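Local coordinates for protein nisin leader peptide-processing serine protease NisP (Lactococcus lactis subsp. lactis, PDB 4MZD) that probably acts as a subtilisin-like serine endopeptidase that removes the leader peptide from the nisin precursor, at residues 107-115 with 152-161. Residues are numbered along the deposited sequence; the frame is centred on the assembly and turned at random.
Sequences HPDLSNSLG and AGQITANGNI
Asp-109 meets the loop 157-161 with both its backbone and its carboxylate. Its carbonyl O takes the N-H of Asn-158 on a lone pair at 3.0 Å, in the carbonyl plane, while OD1 receives Asn-160 N at 2.9 Å from well above the carboxylate plane, 44° out of it. OD2 has a weak, long bond from Ile-161 N (3.5 Å) and its stronger partner in the Tyr-346 hydroxyl, which is also hydrogen-bonded to Asn-160 ND2. His-107 ND1 accepts Asp-109 N in the plane of its ring, tying Asp-109 back to His-107. Gly-159, with no side chain to get in the way, passes close to the carboxylate, its CA 3.2 Å from Asp-109 OD1.

This is the subtilisin-like catalytic domain: helix 147-156 starts at His-147, predicted to belong to the charge relay, and the turn 107-113 lies against its later part and the loop that follows. There Leu-110 has CD1 anti to CA (chi2 179°), near Ala-152 CB, and the other branch, CD2, is turned to Gly-153 CA at 3.7 Å, where the helix carries no side chain; Ala-157 CB fills in beside CD2. Further along, Ser-113 OG and Thr-156 OG1 lie 2.7 Å apart, and the threonine hydroxyl also bonds Ile-168 O. Packing is close and buried along this side. At the outer margin the side chain of Asn-158 is exposed, its CB 4.2 Å from Asp-109 O.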
loop_
_atom_site.group_PDB
_atom_site.type_symbol
_atom_site.label_atom_id
_atom_site.label_comp_id
_atom_site.label_asym_id
_atom_site.label_seq_id
_atom_site.Cartn_x
_atom_site.Cartn_y
_atom_site.Cartn_z
ATOM N N HIS A 107 13.791 2.826 -14.322
ATOM C CA HIS A 107 13.829 4.101 -13.623
ATOM C C HIS A 107 15.180 4.245 -12.918
ATOM O O HIS A 107 15.574 3.357 -12.170
ATOM C CB HIS A 107 12.707 4.222 -12.601
ATOM C CG HIS A 107 12.522 5.624 -12.123
ATOM N ND1 HIS A 107 13.479 6.280 -11.377
ATOM C CD2 HIS A 107 11.537 6.523 -12.362
ATOM C CE1 HIS A 107 13.071 7.518 -11.149
ATOM N NE2 HIS A 107 11.896 7.689 -11.734
ATOM N N PRO A 108 15.899 5.359 -13.147
ATOM C CA PRO A 108 17.251 5.453 -12.583
ATOM C C PRO A 108 17.331 5.336 -11.058
ATOM O O PRO A 108 18.368 4.885 -10.566
ATOM C CB PRO A 108 17.745 6.832 -13.057
ATOM C CG PRO A 108 16.510 7.581 -13.418
ATOM C CD PRO A 108 15.570 6.541 -13.962
ATOM N N ASP A 109 16.290 5.727 -10.325
ATOM C CA ASP A 109 16.360 5.633 -8.875
ATOM C C ASP A 109 16.022 4.236 -8.363
ATOM O O ASP A 109 16.242 3.942 -7.186
ATOM C CB ASP A 109 15.404 6.622 -8.211
ATOM C CG ASP A 109 15.801 8.073 -8.409
ATOM O OD1 ASP A 109 16.977 8.367 -8.723
ATOM O OD2 ASP A 109 14.906 8.926 -8.208
ATOM N N LEU A 110 15.472 3.392 -9.241
ATOM C CA LEU A 110 14.935 2.085 -8.849
ATOM C C LEU A 110 15.684 0.879 -9.399
ATOM O O LEU A 110 15.635 -0.189 -8.812
ATOM C CB LEU A 110 13.477 1.943 -9.300
ATOM C CG LEU A 110 12.507 3.050 -8.885
ATOM C CD1 LEU A 110 11.110 2.786 -9.436
ATOM C CD2 LEU A 110 12.479 3.203 -7.374
ATOM N N SER A 111 16.375 1.049 -10.518
ATOM C CA SER A 111 16.906 -0.108 -11.227
ATOM C C SER A 111 17.844 -0.963 -10.372
ATOM O O SER A 111 17.840 -2.193 -10.482
ATOM C CB SER A 111 17.580 0.313 -12.533
ATOM O OG SER A 111 18.642 1.220 -12.296
ATOM N N ASN A 112 18.631 -0.322 -9.511
ATOM C CA ASN A 112 19.580 -1.048 -8.672
ATOM C C ASN A 112 18.941 -1.775 -7.492
ATOM O O ASN A 112 19.628 -2.493 -6.767
ATOM C CB ASN A 112 20.686 -0.112 -8.183
ATOM C CG ASN A 112 21.635 0.289 -9.287
ATOM O OD1 ASN A 112 21.618 -0.289 -10.373
ATOM N ND2 ASN A 112 22.483 1.274 -9.008
ATOM N N SER A 113 17.633 -1.598 -7.311
ATOM C CA SER A 113 16.894 -2.266 -6.240
ATOM C C SER A 113 16.177 -3.527 -6.696
ATOM O O SER A 113 15.606 -4.252 -5.878
ATOM C CB SER A 113 15.823 -1.331 -5.672
ATOM O OG SER A 113 16.402 -0.175 -5.107
ATOM N N LEU A 114 16.127 -3.769 -7.999
ATOM C CA LEU A 114 15.293 -4.862 -8.488
ATOM C C LEU A 114 15.855 -6.221 -8.112
ATOM O O LEU A 114 17.026 -6.511 -8.350
ATOM C CB LEU A 114 15.106 -4.787 -10.005
ATOM C CG LEU A 114 13.825 -4.110 -10.519
ATOM C CD1 LEU A 114 12.558 -4.884 -10.134
ATOM C CD2 LEU A 114 13.739 -2.672 -10.036
ATOM N N GLY A 115 15.007 -7.048 -7.518
ATOM C CA GLY A 115 15.363 -8.414 -7.208
ATOM C C GLY A 115 15.143 -9.334 -8.391
ATOM O O GLY A 115 14.821 -8.900 -9.500
ATOM N N ALA A 152 6.771 1.811 -5.513
ATOM C CA ALA A 152 8.125 1.278 -5.369
ATOM C C ALA A 152 9.112 2.340 -4.901
ATOM O O ALA A 152 9.970 2.057 -4.063
ATOM C CB ALA A 152 8.599 0.654 -6.663
ATOM N N GLY A 153 8.999 3.553 -5.433
ATOM C CA GLY A 153 9.908 4.611 -5.036
ATOM C C GLY A 153 9.847 4.894 -3.544
ATOM O O GLY A 153 10.876 5.175 -2.914
ATOM N N GLN A 154 8.646 4.823 -2.971
ATOM C CA GLN A 154 8.485 5.063 -1.544
ATOM C C GLN A 154 9.229 4.034 -0.701
ATOM O O GLN A 154 9.651 4.336 0.419
ATOM C CB GLN A 154 7.004 5.067 -1.162
ATOM C CG GLN A 154 6.244 6.210 -1.786
ATOM C CD GLN A 154 6.735 7.527 -1.265
ATOM O OE1 GLN A 154 6.544 7.839 -0.092
ATOM N NE2 GLN A 154 7.432 8.289 -2.115
ATOM N N ILE A 155 9.356 2.813 -1.217
ATOM C CA ILE A 155 10.095 1.781 -0.516
ATOM C C ILE A 155 11.604 1.959 -0.671
ATOM O O ILE A 155 12.331 1.945 0.324
ATOM C CB ILE A 155 9.718 0.364 -1.012
ATOM C CG1 ILE A 155 8.207 0.143 -0.905
ATOM C CG2 ILE A 155 10.460 -0.698 -0.218
ATOM C CD1 ILE A 155 7.732 -1.166 -1.482
ATOM N N THR A 156 12.069 2.119 -1.913
ATOM C CA THR A 156 13.452 1.798 -2.229
ATOM C C THR A 156 14.208 2.827 -3.068
ATOM O O THR A 156 15.381 2.613 -3.361
ATOM C CB THR A 156 13.517 0.420 -2.930
ATOM O OG1 THR A 156 14.858 -0.056 -2.915
ATOM C CG2 THR A 156 13.012 0.489 -4.378
ATOM N N ALA A 157 13.579 3.927 -3.474
ATOM C CA ALA A 157 14.299 4.877 -4.325
ATOM C C ALA A 157 15.643 5.227 -3.710
ATOM O O ALA A 157 15.761 5.470 -2.504
ATOM C CB ALA A 157 13.490 6.128 -4.575
ATOM N N ASN A 158 16.668 5.277 -4.552
ATOM C CA ASN A 158 18.010 5.542 -4.078
ATOM C C ASN A 158 18.757 6.415 -5.064
ATOM O O ASN A 158 19.700 5.978 -5.715
ATOM C CB ASN A 158 18.743 4.224 -3.853
ATOM C CG ASN A 158 20.033 4.402 -3.089
ATOM O OD1 ASN A 158 20.279 5.456 -2.505
ATOM N ND2 ASN A 158 20.858 3.361 -3.067
ATOM N N GLY A 159 18.337 7.662 -5.181
ATOM C CA GLY A 159 18.956 8.538 -6.153
ATOM C C GLY A 159 18.496 9.963 -5.964
ATOM O O GLY A 159 18.783 10.594 -4.947
ATOM N N ASN A 160 17.764 10.476 -6.942
ATOM C CA ASN A 160 17.324 11.863 -6.881
ATOM C C ASN A 160 16.270 12.089 -5.799
ATOM O O ASN A 160 16.148 13.198 -5.264
ATOM C CB ASN A 160 16.851 12.313 -8.258
ATOM C CG ASN A 160 17.881 12.030 -9.336
ATOM O OD1 ASN A 160 19.072 12.274 -9.148
ATOM N ND2 ASN A 160 17.433 11.502 -10.464
ATOM N N ILE A 161 15.506 11.037 -5.498
ATOM C CA ILE A 161 14.725 10.973 -4.267
ATOM C C ILE A 161 15.142 9.724 -3.509
ATOM O O ILE A 161 15.812 8.837 -4.059
ATOM C CB ILE A 161 13.191 10.959 -4.500
ATOM C CG1 ILE A 161 12.732 9.659 -5.155
ATOM C CG2 ILE A 161 12.751 12.172 -5.294
ATOM C CD1 ILE A 161 11.246 9.459 -5.084
#